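Local coordinates for catechol 1,2-dioxygenase (Acinetobacter sp., PDB 1DLT), which catalyses the ferric-iron-dependent intradiol cleavage of catechol by dioxygen to cis,cis-muconate, a step of the beta-ketoadipate pathway, at residues Thr104-Leu109 / Arg306-Val311; Ile155-Thr160 / Ala223-Phe228; Phe163-Asp168 / Asn177-Ile182; Gly219-His224 / Asp252-Thr257. All coordinates share one frame; numbering follows the deposited sequence.

Interaction 1: Thr104-Leu109 / Arg306-Val311; sequences TIEGPL and RPRLAV. With CAQ (catechol), chain D.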
# COMPACT_ATOMS: atom_id res chain seq x y z
N THR A 104 -3.65 21.99 -12.42
CA THR A 104 -3.75 21.53 -11.04
C THR A 104 -4.13 20.07 -11.13
O THR A 104 -4.31 19.56 -12.25
CB THR A 104 -4.70 22.36 -10.13
OG1 THR A 104 -4.36 22.07 -8.76
CG2 THR A 104 -6.18 22.07 -10.40
N ILE A 105 -4.25 19.40 -9.99
CA ILE A 105 -4.46 17.96 -10.00
C ILE A 105 -5.74 17.45 -10.64
O ILE A 105 -6.77 18.12 -10.68
CB ILE A 105 -4.28 17.34 -8.57
CG1 ILE A 105 -5.54 17.56 -7.72
CG2 ILE A 105 -3.04 17.98 -7.89
CD1 ILE A 105 -5.49 16.87 -6.36
N GLU A 106 -5.62 16.26 -11.18
CA GLU A 106 -6.70 15.62 -11.84
C GLU A 106 -7.63 14.99 -10.83
O GLU A 106 -8.85 15.02 -10.98
CB GLU A 106 -6.13 14.53 -12.77
CG GLU A 106 -7.19 13.67 -13.42
CD GLU A 106 -6.58 12.58 -14.31
OE1 GLU A 106 -5.43 12.76 -14.82
OE2 GLU A 106 -7.26 11.55 -14.51
N GLY A 107 -7.07 14.43 -9.77
CA GLY A 107 -7.95 13.75 -8.82
C GLY A 107 -8.11 12.31 -9.31
O GLY A 107 -7.79 12.00 -10.45
N PRO A 108 -8.61 11.40 -8.46
CA PRO A 108 -8.78 10.00 -8.85
C PRO A 108 -10.17 9.60 -9.35
O PRO A 108 -10.46 8.42 -9.48
CB PRO A 108 -8.42 9.30 -7.54
CG PRO A 108 -9.22 10.17 -6.56
CD PRO A 108 -8.93 11.58 -7.03
N LEU A 109 -11.02 10.58 -9.65
CA LEU A 109 -12.39 10.28 -10.03
C LEU A 109 -12.80 10.52 -11.45
O LEU A 109 -14.01 10.65 -11.73
CB LEU A 109 -13.36 11.03 -9.09
CG LEU A 109 -13.00 10.80 -7.62
CD1 LEU A 109 -13.96 11.53 -6.73
CD2 LEU A 109 -13.04 9.31 -7.33
N ARG A 306 -2.44 7.45 -16.77
CA ARG A 306 -2.62 6.78 -15.49
C ARG A 306 -3.91 5.99 -15.57
O ARG A 306 -4.78 6.32 -16.36
CB ARG A 306 -2.71 7.80 -14.35
CG ARG A 306 -3.83 8.83 -14.53
CD ARG A 306 -3.82 9.88 -13.43
NE ARG A 306 -4.39 9.41 -12.18
CZ ARG A 306 -4.62 10.21 -11.13
NH1 ARG A 306 -4.30 11.51 -11.20
NH2 ARG A 306 -5.16 9.72 -10.01
N PRO A 307 -4.05 4.94 -14.75
CA PRO A 307 -5.27 4.14 -14.75
C PRO A 307 -6.53 5.00 -14.44
O PRO A 307 -6.58 5.72 -13.44
CB PRO A 307 -4.98 3.10 -13.66
CG PRO A 307 -3.48 2.96 -13.76
CD PRO A 307 -3.09 4.41 -13.77
N ARG A 308 -7.51 4.95 -15.34
CA ARG A 308 -8.76 5.71 -15.20
C ARG A 308 -9.92 4.78 -15.54
O ARG A 308 -9.86 4.04 -16.52
CB ARG A 308 -8.76 6.92 -16.15
CG ARG A 308 -7.70 7.96 -15.80
CD ARG A 308 -7.34 8.81 -17.00
NE ARG A 308 -6.47 9.91 -16.64
CZ ARG A 308 -5.34 10.20 -17.28
NH1 ARG A 308 -4.94 9.47 -18.30
NH2 ARG A 308 -4.63 11.26 -16.92
N LEU A 309 -10.97 4.84 -14.74
CA LEU A 309 -12.15 4.02 -14.98
C LEU A 309 -12.72 4.39 -16.36
O LEU A 309 -12.73 5.57 -16.76
CB LEU A 309 -13.19 4.29 -13.90
CG LEU A 309 -14.21 3.21 -13.57
CD1 LEU A 309 -15.35 3.84 -12.73
CD2 LEU A 309 -14.79 2.61 -14.81
N ALA A 310 -13.16 3.38 -17.09
CA ALA A 310 -13.76 3.57 -18.41
C ALA A 310 -15.11 2.85 -18.37
O ALA A 310 -15.20 1.72 -17.91
CB ALA A 310 -12.87 3.00 -19.49
N VAL A 311 -16.16 3.52 -18.83
CA VAL A 311 -17.50 2.94 -18.82
C VAL A 311 -18.15 3.08 -20.20
O VAL A 311 -17.58 3.80 -21.06
CB VAL A 311 -18.39 3.67 -17.77
CG1 VAL A 311 -19.80 3.11 -17.79
CG2 VAL A 311 -17.79 3.53 -16.39
OXT VAL A 311 -19.23 2.48 -20.41
C1 CAQ D . -9.19 14.23 -4.58
C2 CAQ D . -9.26 15.29 -5.54
C3 CAQ D . -10.50 15.74 -5.98
O3 CAQ D . -10.58 16.75 -6.91
C4 CAQ D . -11.67 15.19 -5.48
O4 CAQ D . -12.88 15.65 -5.91
C5 CAQ D . -11.62 14.17 -4.55
C6 CAQ D . -10.35 13.68 -4.09
O HOH W 1 -2.61 13.21 -13.15
O HOH W 2 -4.33 13.65 -9.37
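A bidentate salt bridge between Glu106 and Arg308 joins the loop 104-109, which runs along the catechol pocket between helix 80-94 and strand 111-112, to the C-terminal tail of the chain. Arg308 presents its side, not its end: NE donates to OE2 of Glu106 at 2.8 Å, and NH2 of Arg308 donates to OE1 of Glu106 at 2.7 Å. Both oxygens are met on their syn lone pairs, both N-H bonds are almost straight, and the two flat groups are nearly coplanar, 14° apart. Glu106 reaches this position with CG anti to its backbone N (chi1 174°) and an extended chain.

Arg306 comes in differently. Its chain bends at chi3, bringing the guanidinium under the loop so that Gly107 O lies over one face, 3.5 Å from Arg306 NH2. Its NH1 is at a long 4.0 Å from Glu106 OE1. In the guanidinium plane, NH1 of Arg306 donates to two waters, one of which accepts from Gly107 N, 2.9 Å away. On its pocket side the same loop sets Pro108 CD 3.6 Å from C1 of the catechol, while Arg306 makes a cation-pi contact with Trp56 of the second subunit. One carboxylate beside two arginines is probably kept ionised, and its two parallel bonds restrict rotation of both flat groups, tying a wall of the substrate pocket to the chain terminus.

Interaction 2: Ile155-Thr160 / Ala223-Phe228; sequences IWHANT and AHIHYF. With FE (Fe (III) ion), chain C; CAQ (catechol), chain D.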
# COMPACT_ATOMS: atom_id res chain seq x y z
N ILE A 155 -15.75 17.91 -18.45
CA ILE A 155 -16.10 18.42 -17.15
C ILE A 155 -16.76 17.38 -16.26
O ILE A 155 -17.67 16.67 -16.68
CB ILE A 155 -17.08 19.61 -17.27
CG1 ILE A 155 -16.49 20.66 -18.21
CG2 ILE A 155 -17.35 20.24 -15.90
CD1 ILE A 155 -17.33 21.92 -18.35
N TRP A 156 -16.30 17.26 -15.03
CA TRP A 156 -16.94 16.34 -14.11
C TRP A 156 -16.90 16.98 -12.74
O TRP A 156 -16.00 17.74 -12.42
CB TRP A 156 -16.26 14.96 -14.13
CG TRP A 156 -14.80 14.85 -13.68
CD1 TRP A 156 -14.34 14.30 -12.50
CD2 TRP A 156 -13.62 15.23 -14.42
NE1 TRP A 156 -12.95 14.32 -12.48
CE2 TRP A 156 -12.49 14.88 -13.64
CE3 TRP A 156 -13.41 15.83 -15.68
CZ2 TRP A 156 -11.19 15.11 -14.06
CZ3 TRP A 156 -12.11 16.06 -16.10
CH2 TRP A 156 -11.02 15.70 -15.29
N HIS A 157 -17.93 16.71 -11.94
CA HIS A 157 -17.99 17.27 -10.60
C HIS A 157 -18.96 16.45 -9.74
O HIS A 157 -19.60 15.52 -10.23
CB HIS A 157 -18.39 18.74 -10.68
CG HIS A 157 -19.80 18.96 -11.16
ND1 HIS A 157 -20.90 18.78 -10.35
CD2 HIS A 157 -20.27 19.39 -12.36
CE1 HIS A 157 -21.99 19.10 -11.02
NE2 HIS A 157 -21.64 19.46 -12.25
N ALA A 158 -19.06 16.80 -8.46
CA ALA A 158 -19.91 16.09 -7.52
C ALA A 158 -21.27 16.76 -7.38
O ALA A 158 -21.47 17.88 -7.86
CB ALA A 158 -19.22 16.04 -6.17
N ASN A 159 -22.21 16.07 -6.73
CA ASN A 159 -23.53 16.64 -6.50
C ASN A 159 -23.46 17.38 -5.20
O ASN A 159 -22.36 17.58 -4.66
CB ASN A 159 -24.62 15.56 -6.41
CG ASN A 159 -24.30 14.49 -5.38
OD1 ASN A 159 -23.59 14.74 -4.41
ND2 ASN A 159 -24.86 13.29 -5.57
N THR A 160 -24.62 17.79 -4.67
CA THR A 160 -24.66 18.56 -3.42
C THR A 160 -24.28 17.73 -2.19
O THR A 160 -24.22 18.26 -1.08
CB THR A 160 -26.05 19.20 -3.20
OG1 THR A 160 -27.03 18.16 -3.07
CG2 THR A 160 -26.43 20.09 -4.38
N ALA A 223 -15.80 23.12 -2.76
CA ALA A 223 -16.64 22.78 -3.91
C ALA A 223 -15.81 23.13 -5.17
O ALA A 223 -15.24 24.23 -5.26
CB ALA A 223 -17.93 23.58 -3.88
N HIS A 224 -15.72 22.19 -6.11
CA HIS A 224 -14.91 22.41 -7.29
C HIS A 224 -15.41 21.64 -8.51
O HIS A 224 -16.19 20.68 -8.40
CB HIS A 224 -13.47 21.99 -7.03
CG HIS A 224 -13.34 20.55 -6.69
ND1 HIS A 224 -13.70 20.05 -5.46
CD2 HIS A 224 -13.00 19.48 -7.44
CE1 HIS A 224 -13.59 18.73 -5.46
NE2 HIS A 224 -13.17 18.36 -6.66
N ILE A 225 -14.93 22.08 -9.66
CA ILE A 225 -15.31 21.48 -10.93
C ILE A 225 -14.06 21.15 -11.73
O ILE A 225 -13.21 22.02 -11.92
CB ILE A 225 -16.20 22.43 -11.73
CG1 ILE A 225 -17.43 22.78 -10.88
CG2 ILE A 225 -16.61 21.75 -13.06
CD1 ILE A 225 -18.41 23.83 -11.48
N HIS A 226 -13.97 19.91 -12.18
CA HIS A 226 -12.82 19.43 -12.93
C HIS A 226 -12.91 19.73 -14.43
O HIS A 226 -14.00 19.75 -15.01
CB HIS A 226 -12.70 17.92 -12.76
CG HIS A 226 -12.33 17.48 -11.38
ND1 HIS A 226 -11.02 17.32 -10.99
CD2 HIS A 226 -13.10 17.15 -10.32
CE1 HIS A 226 -11.00 16.89 -9.74
NE2 HIS A 226 -12.24 16.78 -9.31
N TYR A 227 -11.74 19.92 -15.05
CA TYR A 227 -11.63 20.16 -16.47
C TYR A 227 -10.44 19.43 -17.09
O TYR A 227 -9.38 19.33 -16.50
CB TYR A 227 -11.36 21.65 -16.80
CG TYR A 227 -12.49 22.64 -16.72
CD1 TYR A 227 -12.84 23.23 -15.51
CD2 TYR A 227 -13.18 23.02 -17.86
CE1 TYR A 227 -13.85 24.19 -15.45
CE2 TYR A 227 -14.20 23.98 -17.82
CZ TYR A 227 -14.52 24.56 -16.61
OH TYR A 227 -15.46 25.55 -16.54
N PHE A 228 -10.67 18.93 -18.30
CA PHE A 228 -9.63 18.40 -19.17
C PHE A 228 -9.95 19.21 -20.44
O PHE A 228 -11.12 19.30 -20.84
CB PHE A 228 -9.82 16.99 -19.54
CG PHE A 228 -9.14 15.96 -18.70
CD1 PHE A 228 -7.96 16.22 -17.96
CD2 PHE A 228 -9.63 14.67 -18.71
CE1 PHE A 228 -7.31 15.14 -17.26
CE2 PHE A 228 -9.01 13.62 -18.04
CZ PHE A 228 -7.84 13.86 -17.32
FE FE C . -12.91 16.41 -7.49
C1 CAQ D . -9.19 14.23 -4.58
C2 CAQ D . -9.26 15.29 -5.54
C3 CAQ D . -10.50 15.74 -5.98
O3 CAQ D . -10.58 16.75 -6.91
C4 CAQ D . -11.67 15.19 -5.48
O4 CAQ D . -12.88 15.65 -5.91
C5 CAQ D . -11.62 14.17 -4.55
C6 CAQ D . -10.35 13.68 -4.09
O HOH W 3 -16.55 18.22 -7.60
O HOH W 4 -11.79 14.30 -7.04
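Strands 155-157 and 224-228 run antiparallel at 153°, with Trp156 and His226 as a hydrogen-bonded pair in which His226 N donates to Trp156 O at 3.0 Å and the return bond is weak. On the face carrying these two residues, the indole and imidazole form an offset stack, their planes 7° apart and their centroids 4.2 Å apart for the five-membered ring of Trp156. Trp156 CG stands between its backbone N and carbonyl carbon (chi1 63°), with the indole lying over His226, whose CB sits over the six-membered ring of Trp156, 3.3 Å from its centroid, as a CH-pi contact. Farther along, the Trp156 edge points at the Phe228 face. The indole thus backs a metal ligand: His226 NE2 binds the ferric iron at 2.0 Å, and His224 NE2 binds it at 2.1 Å, while both catechol oxygens chelate the same ion. On the other face, Ile155 CG2 meets Ile225 CG2 in a tight 3.3 Å contact, and Ile155 CD1 rests near Tyr227 CE2. Within the mixed sheet of this intradiol dioxygenase, strand 179-183 borders strand 152-157 on its far side and strand 237-243 borders strand 224-230; Leu134 and Leu136 of strand 133-141 pack against the face of Ile155, Ile225 and Tyr227.

Interaction 3: Phe163-Asp168 / Asn177-Ile182; sequences FYSHFD and NMRRSI. With FE (Fe (III) ion), chain C; CAQ (catechol), chain D.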
# COMPACT_ATOMS: atom_id res chain seq x y z
N PHE A 163 -20.68 13.61 -3.78
CA PHE A 163 -20.46 12.32 -4.43
C PHE A 163 -20.42 12.44 -5.95
O PHE A 163 -21.18 13.24 -6.54
CB PHE A 163 -21.58 11.34 -4.04
CG PHE A 163 -21.64 11.07 -2.58
CD1 PHE A 163 -20.47 10.95 -1.84
CD2 PHE A 163 -22.87 10.92 -1.95
CE1 PHE A 163 -20.50 10.68 -0.47
CE2 PHE A 163 -22.92 10.64 -0.59
CZ PHE A 163 -21.73 10.52 0.16
N TYR A 164 -19.54 11.65 -6.56
CA TYR A 164 -19.42 11.63 -8.01
C TYR A 164 -20.12 10.41 -8.54
O TYR A 164 -20.19 9.39 -7.85
CB TYR A 164 -17.95 11.54 -8.44
CG TYR A 164 -17.13 12.80 -8.22
CD1 TYR A 164 -16.74 13.20 -6.93
CD2 TYR A 164 -16.74 13.59 -9.30
CE1 TYR A 164 -15.98 14.34 -6.74
CE2 TYR A 164 -15.99 14.72 -9.12
CZ TYR A 164 -15.61 15.10 -7.84
OH TYR A 164 -14.86 16.22 -7.68
N SER A 165 -20.63 10.49 -9.76
CA SER A 165 -21.23 9.31 -10.37
C SER A 165 -20.09 8.27 -10.51
O SER A 165 -18.91 8.64 -10.70
CB SER A 165 -21.84 9.65 -11.75
OG SER A 165 -20.90 10.18 -12.66
N HIS A 166 -20.46 6.99 -10.41
CA HIS A 166 -19.53 5.84 -10.47
C HIS A 166 -18.72 5.65 -9.20
O HIS A 166 -18.02 4.65 -9.05
CB HIS A 166 -18.60 5.95 -11.67
CG HIS A 166 -19.32 6.00 -12.97
ND1 HIS A 166 -19.97 7.13 -13.43
CD2 HIS A 166 -19.59 5.02 -13.87
CE1 HIS A 166 -20.60 6.85 -14.56
NE2 HIS A 166 -20.39 5.57 -14.85
N PHE A 167 -18.80 6.59 -8.27
CA PHE A 167 -18.09 6.50 -7.00
C PHE A 167 -19.01 6.94 -5.87
O PHE A 167 -18.55 7.33 -4.80
CB PHE A 167 -16.83 7.37 -6.99
CG PHE A 167 -15.89 7.06 -8.10
CD1 PHE A 167 -14.93 6.05 -7.94
CD2 PHE A 167 -15.94 7.75 -9.30
CE1 PHE A 167 -14.03 5.74 -8.98
CE2 PHE A 167 -15.05 7.45 -10.34
CZ PHE A 167 -14.09 6.43 -10.17
N ASP A 168 -20.32 6.88 -6.12
CA ASP A 168 -21.32 7.27 -5.13
C ASP A 168 -21.50 6.12 -4.13
O ASP A 168 -22.04 5.06 -4.48
CB ASP A 168 -22.66 7.56 -5.79
CG ASP A 168 -23.61 8.26 -4.85
OD1 ASP A 168 -23.68 7.86 -3.68
OD2 ASP A 168 -24.28 9.22 -5.29
N ASN A 177 -23.55 10.82 -14.73
CA ASN A 177 -24.28 11.95 -14.20
C ASN A 177 -23.22 12.98 -13.83
O ASN A 177 -22.25 12.63 -13.15
CB ASN A 177 -25.04 11.58 -12.94
CG ASN A 177 -25.96 12.68 -12.48
OD1 ASN A 177 -26.19 12.84 -11.27
ND2 ASN A 177 -26.51 13.44 -13.42
N MET A 178 -23.41 14.22 -14.28
CA MET A 178 -22.50 15.34 -14.02
C MET A 178 -21.10 15.14 -14.60
O MET A 178 -20.10 15.53 -14.00
CB MET A 178 -22.46 15.59 -12.51
CG MET A 178 -23.85 15.90 -11.93
SD MET A 178 -23.77 16.13 -10.17
CE MET A 178 -23.17 14.49 -9.67
N ARG A 179 -21.05 14.50 -15.77
CA ARG A 179 -19.83 14.22 -16.49
C ARG A 179 -20.21 14.38 -17.96
O ARG A 179 -21.06 13.64 -18.45
CB ARG A 179 -19.36 12.78 -16.25
CG ARG A 179 -18.88 12.46 -14.82
CD ARG A 179 -18.62 10.94 -14.72
NE ARG A 179 -18.28 10.49 -13.38
CZ ARG A 179 -17.11 10.73 -12.78
NH1 ARG A 179 -16.18 11.42 -13.43
NH2 ARG A 179 -16.88 10.28 -11.54
N ARG A 180 -19.60 15.33 -18.65
CA ARG A 180 -19.88 15.54 -20.07
C ARG A 180 -18.65 16.00 -20.81
O ARG A 180 -17.73 16.59 -20.21
CB ARG A 180 -20.98 16.59 -20.25
CG ARG A 180 -22.36 16.18 -19.81
CD ARG A 180 -22.93 15.07 -20.69
NE ARG A 180 -24.33 14.79 -20.35
CZ ARG A 180 -24.74 14.15 -19.26
NH1 ARG A 180 -23.87 13.64 -18.40
NH2 ARG A 180 -26.04 13.96 -19.05
N SER A 181 -18.61 15.71 -22.11
CA SER A 181 -17.52 16.20 -22.95
C SER A 181 -18.19 17.19 -23.88
O SER A 181 -19.20 16.88 -24.50
CB SER A 181 -16.88 15.09 -23.78
OG SER A 181 -16.20 14.16 -22.95
N ILE A 182 -17.65 18.39 -23.97
CA ILE A 182 -18.22 19.39 -24.85
C ILE A 182 -17.22 19.92 -25.86
O ILE A 182 -16.12 20.32 -25.52
CB ILE A 182 -18.88 20.55 -24.03
CG1 ILE A 182 -20.00 19.92 -23.21
CG2 ILE A 182 -19.38 21.69 -24.95
CD1 ILE A 182 -21.03 20.85 -22.76
FE FE C . -12.91 16.41 -7.49
C1 CAQ D . -9.19 14.23 -4.58
C2 CAQ D . -9.26 15.29 -5.54
C3 CAQ D . -10.50 15.74 -5.98
O3 CAQ D . -10.58 16.75 -6.91
C4 CAQ D . -11.67 15.19 -5.48
O4 CAQ D . -12.88 15.65 -5.91
C5 CAQ D . -11.62 14.17 -4.55
C6 CAQ D . -10.35 13.68 -4.09
O HOH W 5 -20.05 12.91 -11.14
O HOH W 4 -11.79 14.30 -7.04
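Arg179 grips Ser165 side-on with two nitrogens, at a type II beta turn from Tyr164 to Phe167 that precedes strand 179-183 of the dioxygenase sheet. The straighter bond runs from Arg179 NH2 to Ser165 O, 2.7 Å long at 162°, in the carbonyl plane and close to the guanidinium plane. Arg179 NE reaches Ser165 OG, also at 2.7 Å, but more bent and tilted from the guanidinium plane; a weak bond from NE to Ser165 O completes the grip. The serine hydroxyl in turn donates to Asn177 O at 2.8 Å. It can serve both partners because OG stands between its backbone N and carbonyl carbon (chi1 58°). A water linking Ser165 N to Asn177 O adds a second bridge between turn and strand entry.

Around this polar centre the aromatic side chains of the turn close in. Phe167 offers its ring edge to Arg179 NH2, with CD2 at 3.5 Å, the ring and guanidinium planes 62° apart. The Tyr164 side chain crosses Arg179 at about a right angle, and its CB lies 3.5 Å from NH2 of Arg179. Arg179 NH1 donates a hydrogen bond to Leu109 O, so one guanidinium ties the turn, the strand and the pocket loop together. The far end of Tyr164 lies in the active site, where its phenolic OH binds the ferric iron at 2.0 Å and lies 2.7 Å from O4 of the catechol.

Interaction 4: Gly219-His224 / Asp252-Thr257; sequences GNRPAH and DFAYAT. With FE (Fe (III) ion), chain C; CAQ (catechol), chain D.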
# COMPACT_ATOMS: atom_id res chain seq x y z
N GLY A 219 -10.06 15.94 5.93
CA GLY A 219 -9.99 15.38 4.60
C GLY A 219 -11.01 16.01 3.69
O GLY A 219 -11.68 15.30 2.96
N ASN A 220 -11.14 17.33 3.73
CA ASN A 220 -12.11 18.04 2.90
C ASN A 220 -11.58 18.84 1.76
O ASN A 220 -10.46 19.38 1.79
CB ASN A 220 -12.93 18.99 3.76
CG ASN A 220 -13.64 18.28 4.89
OD1 ASN A 220 -14.43 17.35 4.68
ND2 ASN A 220 -13.35 18.70 6.10
N ARG A 221 -12.40 18.93 0.72
CA ARG A 221 -12.05 19.73 -0.45
C ARG A 221 -13.14 20.76 -0.65
O ARG A 221 -14.31 20.50 -0.32
CB ARG A 221 -11.99 18.87 -1.72
CG ARG A 221 -10.93 17.76 -1.69
CD ARG A 221 -10.36 17.60 -3.07
NE ARG A 221 -9.76 18.87 -3.43
CZ ARG A 221 -9.60 19.31 -4.67
NH1 ARG A 221 -10.03 18.56 -5.68
NH2 ARG A 221 -9.04 20.50 -4.90
N PRO A 222 -12.77 21.95 -1.13
CA PRO A 222 -13.79 22.99 -1.37
C PRO A 222 -14.63 22.53 -2.57
O PRO A 222 -14.21 21.62 -3.31
CB PRO A 222 -12.93 24.21 -1.72
CG PRO A 222 -11.69 23.57 -2.37
CD PRO A 222 -11.41 22.46 -1.39
N ALA A 223 -15.80 23.12 -2.76
CA ALA A 223 -16.64 22.78 -3.91
C ALA A 223 -15.81 23.13 -5.17
O ALA A 223 -15.24 24.23 -5.26
CB ALA A 223 -17.93 23.58 -3.88
N HIS A 224 -15.72 22.19 -6.11
CA HIS A 224 -14.91 22.41 -7.29
C HIS A 224 -15.41 21.64 -8.51
O HIS A 224 -16.19 20.68 -8.40
CB HIS A 224 -13.47 21.99 -7.03
CG HIS A 224 -13.34 20.55 -6.69
ND1 HIS A 224 -13.70 20.05 -5.46
CD2 HIS A 224 -13.00 19.48 -7.44
CE1 HIS A 224 -13.59 18.73 -5.46
NE2 HIS A 224 -13.17 18.36 -6.66
N ASP A 252 -7.55 23.26 1.32
CA ASP A 252 -7.92 22.04 0.62
C ASP A 252 -6.96 20.91 1.05
O ASP A 252 -5.74 21.10 1.05
CB ASP A 252 -7.83 22.38 -0.87
CG ASP A 252 -7.97 21.21 -1.77
OD1 ASP A 252 -8.57 20.18 -1.40
OD2 ASP A 252 -7.47 21.36 -2.90
N PHE A 253 -7.51 19.75 1.43
CA PHE A 253 -6.65 18.67 1.88
C PHE A 253 -5.81 18.09 0.73
O PHE A 253 -4.84 17.38 0.98
CB PHE A 253 -7.48 17.54 2.54
CG PHE A 253 -7.83 16.40 1.61
CD1 PHE A 253 -8.84 16.52 0.67
CD2 PHE A 253 -7.08 15.22 1.65
CE1 PHE A 253 -9.12 15.45 -0.24
CE2 PHE A 253 -7.34 14.16 0.75
CZ PHE A 253 -8.37 14.28 -0.20
N ALA A 254 -6.23 18.37 -0.51
CA ALA A 254 -5.51 17.88 -1.69
C ALA A 254 -4.56 18.95 -2.27
O ALA A 254 -3.90 18.71 -3.30
CB ALA A 254 -6.53 17.45 -2.75
N TYR A 255 -4.51 20.12 -1.62
CA TYR A 255 -3.64 21.24 -2.06
C TYR A 255 -3.69 21.49 -3.58
O TYR A 255 -2.66 21.70 -4.25
CB TYR A 255 -2.20 20.95 -1.66
CG TYR A 255 -2.04 20.49 -0.23
CD1 TYR A 255 -2.14 21.40 0.82
CD2 TYR A 255 -1.79 19.14 0.08
CE1 TYR A 255 -1.98 20.99 2.16
CE2 TYR A 255 -1.64 18.71 1.40
CZ TYR A 255 -1.74 19.65 2.44
OH TYR A 255 -1.59 19.28 3.75
N ALA A 256 -4.89 21.50 -4.13
CA ALA A 256 -5.03 21.69 -5.55
C ALA A 256 -5.45 23.10 -5.88
O ALA A 256 -5.37 23.50 -7.04
CB ALA A 256 -6.03 20.69 -6.10
N THR A 257 -5.92 23.86 -4.90
CA THR A 257 -6.37 25.23 -5.22
C THR A 257 -5.24 26.18 -5.57
O THR A 257 -4.16 26.14 -4.98
CB THR A 257 -7.28 25.89 -4.10
OG1 THR A 257 -6.58 25.89 -2.89
CG2 THR A 257 -8.54 25.14 -3.89
FE FE C . -12.91 16.41 -7.49
C1 CAQ D . -9.19 14.23 -4.58
C2 CAQ D . -9.26 15.29 -5.54
C3 CAQ D . -10.50 15.74 -5.98
O3 CAQ D . -10.58 16.75 -6.91
C4 CAQ D . -11.67 15.19 -5.48
O4 CAQ D . -12.88 15.65 -5.91
C5 CAQ D . -11.62 14.17 -4.55
C6 CAQ D . -10.35 13.68 -4.09
O HOH W 4 -11.79 14.30 -7.04
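Charge pairing dominates where Arg221 meets Asp252. Bends at chi2 and chi3 turn the guanidinium side-on to the carboxylate, NE donating to Asp252 OD1 and NH2 to Asp252 OD2, each at 2.7 Å; the planes are 23° apart, and NH2 comes from above the carboxylate plane. Each carboxylate oxygen has a second donor on the opposite face: Ala254 N to OD1 at 3.1 Å and Ala256 N to OD2 at 2.9 Å. Four bonds therefore hold the aspartate, and so many donors would favour the charged carboxylate.

Backbone bonding adds one link across the contact, Phe253 N to Asn220 O at 3.0 Å. Asp252 OD1 accepting from Ala254 N makes an Asx turn, set within a type I beta turn from Asp252 to Tyr255. This loop follows strand 237-243 and faces the one that leads into strand 224-230 with its iron ligands, so the two loops together line one side of the catechol site.

Packing fills in around the salt bridge. CG of Arg221, beside the backbone N (chi1 -62°), lies at the Phe253 ring edge, 3.3 Å from CE1 of Phe253, while Ala254 CB covers one guanidinium face. Pro222 CD rests on Asp252 CB, and Pro222 CG touches Thr257 CG2.

Toward the substrate, CD of Arg221 lies 3.5 Å from C3 of the catechol, and Arg221 NH1 donates a hydrogen bond to Gln240 OE1. Within its own loop, His224 ND1 donates to Pro222 O at 2.7 Å, which, together with the iron at NE2, limits rotation of the imidazole.

Overall arrangement
The four contacts gather round the bound catechol, and interactions 2, 3 and 4 also reach the ferric ion. Interaction 1 closes the largest loop of chain, with the other three nested inside it; interaction 3 is nested in turn within interaction 2, which shares Ala223 and His224 with interaction 4. Interactions 2 and 3 lie closest, their centres about 8 Å apart, and they share one sheet in which strands 152-157 and 179-183 are neighbours, whereas the centres of interactions 3 and 4 are about 18 Å apart. Residues distant in sequence thus converge: interaction 3 supplies Tyr164, interaction 2 supplies His224 and His226, and Tyr200 completes the protein ligands, while loops of interactions 1 and 4 flank the substrate.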